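Local coordinates for protein factor essential for expression of methicillin resistance (Staphylococcus aureus, PDB 1LRZ) that adds glycines 2 and 3 of the pentaglycine interpeptide bridge of staphylococcal peptidoglycan, taking them from glycyl-tRNA, at residues E36-H41 and T59-M64; K68-N73 and K98-L103; Y104-P109 and D396-I401. One frame throughout, in Å; residues are numbered along the deposited sequence.

Contact 1. Residues E36-H41 and T59-M64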
loop_
_atom_site.group_PDB
_atom_site.type_symbol
_atom_site.label_atom_id
_atom_site.label_comp_id
_atom_site.label_asym_id
_atom_site.label_seq_id
_atom_site.Cartn_x
_atom_site.Cartn_y
_atom_site.Cartn_z
ATOM N N GLU A 36 -19.445 -6.156 10.813
ATOM C CA GLU A 36 -19.436 -7.513 10.296
ATOM C C GLU A 36 -19.802 -8.523 11.379
ATOM O O GLU A 36 -19.730 -9.727 11.160
ATOM C CB GLU A 36 -18.077 -7.850 9.677
ATOM C CG GLU A 36 -17.723 -6.942 8.497
ATOM C CD GLU A 36 -16.447 -7.354 7.775
ATOM O OE1 GLU A 36 -15.511 -7.846 8.444
ATOM O OE2 GLU A 36 -16.371 -7.171 6.538
ATOM N N GLY A 37 -20.191 -8.030 12.549
ATOM C CA GLY A 37 -20.604 -8.924 13.619
ATOM C C GLY A 37 -19.545 -9.556 14.503
ATOM O O GLY A 37 -19.842 -10.487 15.256
ATOM N N TYR A 38 -18.310 -9.073 14.433
ATOM C CA TYR A 38 -17.269 -9.642 15.285
ATOM C C TYR A 38 -17.352 -9.079 16.696
ATOM O O TYR A 38 -17.739 -7.924 16.891
ATOM C CB TYR A 38 -15.861 -9.322 14.759
ATOM C CG TYR A 38 -15.472 -10.038 13.494
ATOM C CD1 TYR A 38 -15.867 -9.556 12.252
ATOM C CD2 TYR A 38 -14.721 -11.208 13.544
ATOM C CE1 TYR A 38 -15.527 -10.222 11.082
ATOM C CE2 TYR A 38 -14.371 -11.887 12.383
ATOM C CZ TYR A 38 -14.780 -11.388 11.152
ATOM O OH TYR A 38 -14.451 -12.058 9.994
ATOM N N GLU A 39 -16.997 -9.903 17.674
ATOM C CA GLU A 39 -16.928 -9.439 19.044
ATOM C C GLU A 39 -15.647 -8.599 18.968
ATOM O O GLU A 39 -14.584 -9.116 18.602
ATOM C CB GLU A 39 -16.721 -10.603 20.008
ATOM C CG GLU A 39 -16.660 -10.165 21.467
ATOM C CD GLU A 39 -16.472 -11.331 22.416
ATOM O OE1 GLU A 39 -17.129 -12.374 22.188
ATOM O OE2 GLU A 39 -15.682 -11.210 23.385
ATOM N N THR A 40 -15.737 -7.318 19.307
ATOM C CA THR A 40 -14.575 -6.442 19.208
ATOM C C THR A 40 -14.250 -5.717 20.506
ATOM O O THR A 40 -15.136 -5.169 21.163
ATOM C CB THR A 40 -14.794 -5.408 18.076
ATOM O OG1 THR A 40 -15.288 -6.088 16.912
ATOM C CG2 THR A 40 -13.484 -4.714 17.712
ATOM N N HIS A 41 -12.969 -5.726 20.868
ATOM C CA HIS A 41 -12.498 -5.077 22.091
ATOM C C HIS A 41 -11.440 -4.014 21.817
ATOM O O HIS A 41 -10.594 -4.167 20.921
ATOM C CB HIS A 41 -11.867 -6.088 23.047
ATOM C CG HIS A 41 -12.793 -7.168 23.513
ATOM N ND1 HIS A 41 -13.372 -8.077 22.653
ATOM C CD2 HIS A 41 -13.163 -7.541 24.759
ATOM C CE1 HIS A 41 -14.052 -8.968 23.351
ATOM N NE2 HIS A 41 -13.940 -8.667 24.632
ATOM N N THR A 59 -10.171 -8.727 18.194
ATOM C CA THR A 59 -11.404 -9.308 17.694
ATOM C C THR A 59 -11.439 -10.731 18.238
ATOM O O THR A 59 -10.400 -11.365 18.429
ATOM C CB THR A 59 -11.484 -9.341 16.147
ATOM O OG1 THR A 59 -10.265 -9.870 15.610
ATOM C CG2 THR A 59 -11.766 -7.937 15.594
ATOM N N ALA A 60 -12.638 -11.222 18.508
ATOM C CA ALA A 60 -12.796 -12.562 19.051
ATOM C C ALA A 60 -13.842 -13.316 18.258
ATOM O O ALA A 60 -14.853 -12.749 17.848
ATOM C CB ALA A 60 -13.197 -12.480 20.519
ATOM N N VAL A 61 -13.576 -14.596 18.038
ATOM C CA VAL A 61 -14.470 -15.481 17.304
ATOM C C VAL A 61 -14.685 -16.767 18.127
ATOM O O VAL A 61 -13.743 -17.305 18.710
ATOM C CB VAL A 61 -13.853 -15.830 15.921
ATOM C CG1 VAL A 61 -14.452 -17.101 15.374
ATOM C CG2 VAL A 61 -14.093 -14.669 14.942
ATOM N N PRO A 62 -15.931 -17.263 18.194
ATOM C CA PRO A 62 -16.202 -18.484 18.959
ATOM C C PRO A 62 -15.528 -19.726 18.385
ATOM O O PRO A 62 -15.536 -19.944 17.176
ATOM C CB PRO A 62 -17.731 -18.579 18.939
ATOM C CG PRO A 62 -18.104 -17.873 17.678
ATOM C CD PRO A 62 -17.175 -16.683 17.664
ATOM N N VAL A 63 -14.910 -20.512 19.260
ATOM C CA VAL A 63 -14.258 -21.755 18.869
ATOM C C VAL A 63 -14.463 -22.779 19.978
ATOM O O VAL A 63 -14.578 -22.425 21.158
ATOM C CB VAL A 63 -12.731 -21.583 18.639
ATOM C CG1 VAL A 63 -12.486 -20.639 17.469
ATOM C CG2 VAL A 63 -12.059 -21.056 19.920
ATOM N N MET A 64 -14.506 -24.051 19.589
ATOM C CA MET A 64 -14.691 -25.140 20.532
ATOM C C MET A 64 -15.876 -24.944 21.501
ATOM O O MET A 64 -15.751 -25.125 22.721
ATOM C CB MET A 64 -13.381 -25.386 21.291
ATOM C CG MET A 64 -12.212 -25.781 20.362
ATOM S SD MET A 64 -12.489 -27.333 19.414
ATOM C CE MET A 64 -12.027 -28.474 20.657
HETATM O O HOH W 1 -17.322 -12.666 17.023
#
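E39 and A60 face each other at the open end of the beta hairpin made by strands 39-46 and 52-63, a hydrogen-bonded pair of antiparallel neighbours. The tight part is backbone: A60 N donates to E39 O at 2.9 Å, and the same oxygen receives a CA-H...O contact from T59 CA at 3.3 Å. On one face the small CB of A60 lies 4.0 Å from E39 CD. E39 CG stands anti to the backbone N (chi1 -179°) and the extended chain passes over this methyl, while OE1 goes on to a salt bridge with K68. T40 and T59 lie side by side on the other face, pointing the same way, and T59 OG1 lies by the side-chain amide of N73.

The second link of the E39-A60 pair is not direct: a water accepts from E39 N and donates to A60 O. Toward residues 36-38, ahead of the strand, the pairing slackens. G37, at positive phi, closes a Schellman motif at the end of helix 27-35, a place that suits glycine, and the chain then turns into the strand. The ring of the partly exposed Y38 lies alongside V61, meeting one methyl obliquely, with CD2 3.8 Å from V61 CG2.

Contact 2. Residues K68-N73 and K98-L103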
loop_
_atom_site.group_PDB
_atom_site.type_symbol
_atom_site.label_atom_id
_atom_site.label_comp_id
_atom_site.label_asym_id
_atom_site.label_seq_id
_atom_site.Cartn_x
_atom_site.Cartn_y
_atom_site.Cartn_z
ATOM N N LYS A 68 -13.159 -18.796 22.861
ATOM C CA LYS A 68 -12.962 -17.776 21.843
ATOM C C LYS A 68 -11.521 -17.678 21.377
ATOM O O LYS A 68 -10.576 -17.848 22.157
ATOM C CB LYS A 68 -13.395 -16.410 22.382
ATOM C CG LYS A 68 -14.884 -16.291 22.641
ATOM C CD LYS A 68 -15.169 -15.050 23.440
ATOM C CE LYS A 68 -16.632 -14.949 23.829
ATOM N NZ LYS A 68 -16.814 -13.757 24.707
ATOM N N TYR A 69 -11.376 -17.401 20.089
ATOM C CA TYR A 69 -10.082 -17.204 19.466
ATOM C C TYR A 69 -9.893 -15.686 19.448
ATOM O O TYR A 69 -10.675 -14.974 18.816
ATOM C CB TYR A 69 -10.105 -17.755 18.038
ATOM C CG TYR A 69 -9.067 -17.149 17.125
ATOM C CD1 TYR A 69 -7.718 -17.205 17.440
ATOM C CD2 TYR A 69 -9.443 -16.509 15.942
ATOM C CE1 TYR A 69 -6.758 -16.643 16.605
ATOM C CE2 TYR A 69 -8.491 -15.936 15.092
ATOM C CZ TYR A 69 -7.148 -16.009 15.432
ATOM O OH TYR A 69 -6.201 -15.447 14.604
ATOM N N PHE A 70 -8.896 -15.191 20.179
ATOM C CA PHE A 70 -8.613 -13.753 20.212
ATOM C C PHE A 70 -7.438 -13.425 19.273
ATOM O O PHE A 70 -6.409 -14.113 19.283
ATOM C CB PHE A 70 -8.284 -13.291 21.642
ATOM C CG PHE A 70 -9.491 -12.842 22.432
ATOM C CD1 PHE A 70 -10.345 -13.771 23.019
ATOM C CD2 PHE A 70 -9.768 -11.481 22.592
ATOM C CE1 PHE A 70 -11.466 -13.351 23.760
ATOM C CE2 PHE A 70 -10.878 -11.052 23.325
ATOM C CZ PHE A 70 -11.729 -11.990 23.914
ATOM N N TYR A 71 -7.608 -12.370 18.473
ATOM C CA TYR A 71 -6.604 -11.921 17.499
ATOM C C TYR A 71 -6.280 -10.426 17.713
ATOM O O TYR A 71 -7.198 -9.607 17.848
ATOM C CB TYR A 71 -7.147 -12.171 16.077
ATOM C CG TYR A 71 -6.265 -11.649 14.957
ATOM C CD1 TYR A 71 -4.913 -11.992 14.890
ATOM C CD2 TYR A 71 -6.783 -10.801 13.969
ATOM C CE1 TYR A 71 -4.093 -11.496 13.875
ATOM C CE2 TYR A 71 -5.973 -10.301 12.950
ATOM C CZ TYR A 71 -4.632 -10.648 12.911
ATOM O OH TYR A 71 -3.820 -10.128 11.931
ATOM N N SER A 72 -4.990 -10.070 17.751
ATOM C CA SER A 72 -4.587 -8.675 17.984
ATOM C C SER A 72 -4.604 -7.727 16.778
ATOM O O SER A 72 -4.245 -6.555 16.903
ATOM C CB SER A 72 -3.197 -8.622 18.631
ATOM O OG SER A 72 -2.194 -9.032 17.715
ATOM N N ASN A 73 -4.985 -8.230 15.608
ATOM C CA ASN A 73 -5.080 -7.386 14.421
ATOM C C ASN A 73 -3.880 -6.468 14.135
ATOM O O ASN A 73 -4.055 -5.262 13.954
ATOM C CB ASN A 73 -6.347 -6.521 14.512
ATOM C CG ASN A 73 -7.625 -7.355 14.586
ATOM O OD1 ASN A 73 -7.955 -7.929 15.633
ATOM N ND2 ASN A 73 -8.347 -7.431 13.474
ATOM N N LYS A 98 -8.394 -13.989 29.494
ATOM C CA LYS A 98 -8.817 -15.115 30.328
ATOM C C LYS A 98 -10.152 -14.804 30.991
ATOM O O LYS A 98 -10.829 -15.695 31.501
ATOM C CB LYS A 98 -7.772 -15.435 31.395
ATOM C CG LYS A 98 -6.502 -16.058 30.834
ATOM C CD LYS A 98 -5.422 -16.212 31.903
ATOM C CE LYS A 98 -4.136 -16.770 31.289
ATOM N NZ LYS A 98 -3.054 -16.958 32.292
ATOM N N LYS A 99 -10.524 -13.529 30.988
ATOM C CA LYS A 99 -11.798 -13.107 31.555
ATOM C C LYS A 99 -12.888 -13.304 30.511
ATOM O O LYS A 99 -14.071 -13.220 30.816
ATOM C CB LYS A 99 -11.765 -11.622 31.924
ATOM C CG LYS A 99 -10.976 -11.297 33.174
ATOM C CD LYS A 99 -10.919 -9.789 33.413
ATOM C CE LYS A 99 -9.956 -9.474 34.550
ATOM N NZ LYS A 99 -9.820 -8.009 34.785
ATOM N N HIS A 100 -12.490 -13.555 29.270
ATOM C CA HIS A 100 -13.470 -13.702 28.209
ATOM C C HIS A 100 -13.458 -15.049 27.506
ATOM O O HIS A 100 -13.702 -15.133 26.302
ATOM C CB HIS A 100 -13.294 -12.566 27.207
ATOM C CG HIS A 100 -13.518 -11.206 27.800
ATOM N ND1 HIS A 100 -14.773 -10.653 27.942
ATOM C CD2 HIS A 100 -12.646 -10.296 28.299
ATOM C CE1 HIS A 100 -14.665 -9.461 28.501
ATOM N NE2 HIS A 100 -13.384 -9.219 28.726
ATOM N N ARG A 101 -13.172 -16.093 28.279
ATOM C CA ARG A 101 -13.177 -17.475 27.797
ATOM C C ARG A 101 -12.302 -17.701 26.564
ATOM O O ARG A 101 -12.682 -18.408 25.625
ATOM C CB ARG A 101 -14.626 -17.906 27.504
ATOM C CG ARG A 101 -15.563 -17.769 28.722
ATOM C CD ARG A 101 -17.001 -18.273 28.476
ATOM N NE ARG A 101 -17.758 -18.275 29.729
ATOM C CZ ARG A 101 -18.947 -18.849 29.903
ATOM N NH1 ARG A 101 -19.542 -18.787 31.093
ATOM N NH2 ARG A 101 -19.545 -19.481 28.895
ATOM N N CYS A 102 -11.118 -17.106 26.577
ATOM C CA CYS A 102 -10.217 -17.266 25.460
ATOM C C CYS A 102 -9.625 -18.668 25.467
ATOM O O CYS A 102 -9.265 -19.194 26.525
ATOM C CB CYS A 102 -9.097 -16.228 25.548
ATOM S SG CYS A 102 -7.857 -16.385 24.249
ATOM N N LEU A 103 -9.539 -19.276 24.286
ATOM C CA LEU A 103 -8.939 -20.596 24.137
ATOM C C LEU A 103 -7.459 -20.381 23.817
ATOM O O LEU A 103 -6.590 -21.079 24.341
ATOM C CB LEU A 103 -9.591 -21.372 22.988
ATOM C CG LEU A 103 -8.866 -22.672 22.629
ATOM C CD1 LEU A 103 -8.747 -23.576 23.859
ATOM C CD2 LEU A 103 -9.631 -23.384 21.513
#
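F70 and K68 both reach segment 98-103 through their first torsions: chi1 of -90° places F70 CG, with the ring carried on toward H100 and C102, while K68 CG lies anti to the carbonyl carbon (chi1 -67°) and begins an extended chain past the carbonyl of H100. The F70 ring meets two small groups obliquely, C102 CB 3.7 Å from CD1 and H100 CB 3.7 Å from CZ. C102 SG sits 5.0 Å from the centroid of the F70 ring in a sulfur-aromatic contact; a slim, weakly polar side chain suits this buried place. The aliphatic part of K68 runs by H100 O, its CD 3.2 Å away, and its ammonium goes on to a salt bridge with E39, so one lysine serves both packing and charge.

The backbones join at K68, whose carbonyl O accepts a nearly straight bond from L103 N at 2.8 Å; the bond from K68 N to R101 O is weak. R101 has positive phi as the chain rounds from helix 83-98 into its strand. K68 and C102 thus pair in parallel, as expected of the two strands of a beta-alpha-beta crossover, here strands 67-78 and 102-107 linked by helix 83-98.

Contact 3. Residues Y104-P109 and D396-I401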
loop_
_atom_site.group_PDB
_atom_site.type_symbol
_atom_site.label_atom_id
_atom_site.label_comp_id
_atom_site.label_asym_id
_atom_site.label_seq_id
_atom_site.Cartn_x
_atom_site.Cartn_y
_atom_site.Cartn_z
ATOM N N TYR A 104 -7.188 -19.437 22.918
ATOM C CA TYR A 104 -5.820 -19.078 22.557
ATOM C C TYR A 104 -5.781 -17.660 22.006
ATOM O O TYR A 104 -6.725 -17.214 21.354
ATOM C CB TYR A 104 -5.199 -20.074 21.562
ATOM C CG TYR A 104 -5.746 -20.059 20.156
ATOM C CD1 TYR A 104 -4.981 -19.571 19.091
ATOM C CD2 TYR A 104 -6.990 -20.599 19.875
ATOM C CE1 TYR A 104 -5.453 -19.638 17.770
ATOM C CE2 TYR A 104 -7.477 -20.671 18.569
ATOM C CZ TYR A 104 -6.703 -20.191 17.521
ATOM O OH TYR A 104 -7.192 -20.276 16.239
ATOM N N LEU A 105 -4.692 -16.959 22.313
ATOM C CA LEU A 105 -4.481 -15.575 21.908
ATOM C C LEU A 105 -3.398 -15.514 20.835
ATOM O O LEU A 105 -2.278 -15.993 21.032
ATOM C CB LEU A 105 -4.073 -14.745 23.127
ATOM C CG LEU A 105 -3.521 -13.331 22.911
ATOM C CD1 LEU A 105 -4.534 -12.470 22.170
ATOM C CD2 LEU A 105 -3.181 -12.728 24.271
ATOM N N HIS A 106 -3.754 -14.916 19.704
ATOM C CA HIS A 106 -2.875 -14.796 18.551
ATOM C C HIS A 106 -2.460 -13.331 18.327
ATOM O O HIS A 106 -3.315 -12.464 18.127
ATOM C CB HIS A 106 -3.630 -15.338 17.324
ATOM C CG HIS A 106 -2.911 -15.163 16.024
ATOM N ND1 HIS A 106 -3.546 -15.308 14.806
ATOM C CD2 HIS A 106 -1.625 -14.847 15.743
ATOM C CE1 HIS A 106 -2.678 -15.086 13.833
ATOM N NE2 HIS A 106 -1.506 -14.805 14.377
ATOM N N ILE A 107 -1.159 -13.053 18.386
ATOM C CA ILE A 107 -0.665 -11.694 18.155
ATOM C C ILE A 107 0.306 -11.645 16.964
ATOM O O ILE A 107 1.077 -12.581 16.730
ATOM C CB ILE A 107 0.064 -11.116 19.392
ATOM C CG1 ILE A 107 1.290 -11.973 19.717
ATOM C CG2 ILE A 107 -0.896 -11.067 20.600
ATOM C CD1 ILE A 107 2.250 -11.334 20.716
ATOM N N ASP A 108 0.248 -10.552 16.206
ATOM C CA ASP A 108 1.130 -10.351 15.061
ATOM C C ASP A 108 1.501 -8.863 15.023
ATOM O O ASP A 108 1.084 -8.111 14.140
ATOM C CB ASP A 108 0.456 -10.831 13.749
ATOM C CG ASP A 108 -0.883 -10.157 13.462
ATOM O OD1 ASP A 108 -1.404 -10.358 12.348
ATOM O OD2 ASP A 108 -1.428 -9.439 14.318
ATOM N N PRO A 109 2.300 -8.423 16.013
ATOM C CA PRO A 109 2.741 -7.032 16.137
ATOM C C PRO A 109 3.459 -6.486 14.913
ATOM O O PRO A 109 4.260 -7.174 14.273
ATOM C CB PRO A 109 3.626 -7.053 17.388
ATOM C CG PRO A 109 4.191 -8.414 17.371
ATOM C CD PRO A 109 3.015 -9.285 16.970
ATOM N N ASP A 396 4.259 -14.033 13.912
ATOM C CA ASP A 396 3.133 -14.416 14.762
ATOM C C ASP A 396 3.461 -15.193 16.026
ATOM O O ASP A 396 4.345 -16.046 16.033
ATOM C CB ASP A 396 2.152 -15.239 13.943
ATOM C CG ASP A 396 1.696 -14.516 12.704
ATOM O OD1 ASP A 396 2.514 -14.373 11.762
ATOM O OD2 ASP A 396 0.524 -14.085 12.682
ATOM N N PHE A 397 2.723 -14.898 17.092
ATOM C CA PHE A 397 2.905 -15.582 18.364
ATOM C C PHE A 397 1.540 -16.020 18.888
ATOM O O PHE A 397 0.554 -15.268 18.840
ATOM C CB PHE A 397 3.585 -14.673 19.396
ATOM C CG PHE A 397 4.906 -14.111 18.940
ATOM C CD1 PHE A 397 4.951 -13.065 18.019
ATOM C CD2 PHE A 397 6.105 -14.613 19.448
ATOM C CE1 PHE A 397 6.170 -12.521 17.612
ATOM C CE2 PHE A 397 7.331 -14.074 19.044
ATOM C CZ PHE A 397 7.361 -13.021 18.124
ATOM N N ILE A 398 1.489 -17.241 19.402
ATOM C CA ILE A 398 0.252 -17.799 19.912
ATOM C C ILE A 398 0.416 -18.247 21.354
ATOM O O ILE A 398 1.374 -18.936 21.694
ATOM C CB ILE A 398 -0.180 -18.996 19.036
ATOM C CG1 ILE A 398 -0.658 -18.476 17.678
ATOM C CG2 ILE A 398 -1.258 -19.820 19.739
ATOM C CD1 ILE A 398 -0.870 -19.560 16.647
ATOM N N LYS A 399 -0.502 -17.820 22.212
ATOM C CA LYS A 399 -0.455 -18.232 23.599
ATOM C C LYS A 399 -1.710 -19.035 23.896
ATOM O O LYS A 399 -2.815 -18.488 23.968
ATOM C CB LYS A 399 -0.387 -17.047 24.554
ATOM C CG LYS A 399 -0.389 -17.515 26.008
ATOM C CD LYS A 399 -0.295 -16.386 27.004
ATOM C CE LYS A 399 -0.147 -16.942 28.413
ATOM N NZ LYS A 399 0.112 -15.861 29.389
ATOM N N PRO A 400 -1.561 -20.355 24.039
ATOM C CA PRO A 400 -2.709 -21.220 24.333
ATOM C C PRO A 400 -3.151 -20.931 25.764
ATOM O O PRO A 400 -2.308 -20.893 26.660
ATOM C CB PRO A 400 -2.124 -22.627 24.209
ATOM C CG PRO A 400 -0.951 -22.449 23.298
ATOM C CD PRO A 400 -0.353 -21.155 23.781
ATOM N N ILE A 401 -4.448 -20.717 25.985
ATOM C CA ILE A 401 -4.946 -20.454 27.337
ATOM C C ILE A 401 -5.367 -21.760 28.025
ATOM O O ILE A 401 -5.105 -21.956 29.214
ATOM C CB ILE A 401 -6.126 -19.471 27.315
ATOM C CG1 ILE A 401 -5.675 -18.143 26.687
ATOM C CG2 ILE A 401 -6.642 -19.254 28.738
ATOM C CD1 ILE A 401 -4.538 -17.471 27.426
HETATM O O HOH W 2 -0.919 -12.704 11.198
#
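Strands 104-107 and 397-400 run antiparallel: the axes of the two short strand segments come within 4.6 Å, their N-to-C directions 167° apart, with L105-K399 and I107-F397 as hydrogen-bonded pairs and Y104-P400 and H106-I398 as non-hydrogen-bonded ones. Four backbone bonds join the two hydrogen-bonded pairs, and CA-H...O contacts accompany them. P400, which lacks an N-H, fits a non-hydrogen-bonded position.

One face is mainly apolar, with K399 at its end. I107 CG1 packs 3.6 Å from F397 CB; chi1 of 62° sets that branch between the backbone N and the carbonyl carbon, and the two side chains cross obliquely. P109 CD lies at the F397 ring. L105 shares this face. K399, paired with it, leads its chain away so that NZ can bond to L138 O.

The other face mixes apolar and polar groups. Y104 lies alongside I398, with CD1 3.8 Å from I398 CG2. Farther along, H106 CG is anti to the backbone N, and NE2 donates to D396 OD2 at 2.7 Å. The carboxylate oxygen lies in the imidazole plane and uses its anti lone pair, although the two planes are 40° apart. The other ring nitrogen, ND1, bonds to Y69 OH, which fixes the rotation of the ring. D108 OD1 and D396 OD2, 4.2 Å apart, are bridged by a water that donates to both, probably easing their repulsion. D396 OD1 bonds to H146, and D108 OD1 to Y71. This is a regular antiparallel pair of a mixed sheet, adding a strand from near the C-terminal end next to strand 102-107, with a buried histidine-carboxylate hydrogen bond at one end of the pair.

How the contacts relate
All three contacts lie in one mixed sheet. Contact 1 pairs strands 39-46 and 52-63, contact 2 pairs 67-78 with 102-107, and contact 3 uses 102-107 again, setting 397-400 on its other side. Contacts 1 and 2 are partly buried, and meet through a probable backbone hydrogen bond between V61 O and Y69 N (2.7 Å), the E39-K68 salt bridge and the packing of M64 on L103. Contact 3 is buried and the most fully paired; its polar groups reach contact 2 through two tyrosine hydroxyls, Y69 and Y71. Chemistry follows place: water and a salt bridge at the hairpin end, aromatic and sulfur packing at the crossover, and a histidine-carboxylate network where strand 397-400, near the C-terminal end, joins the sheet.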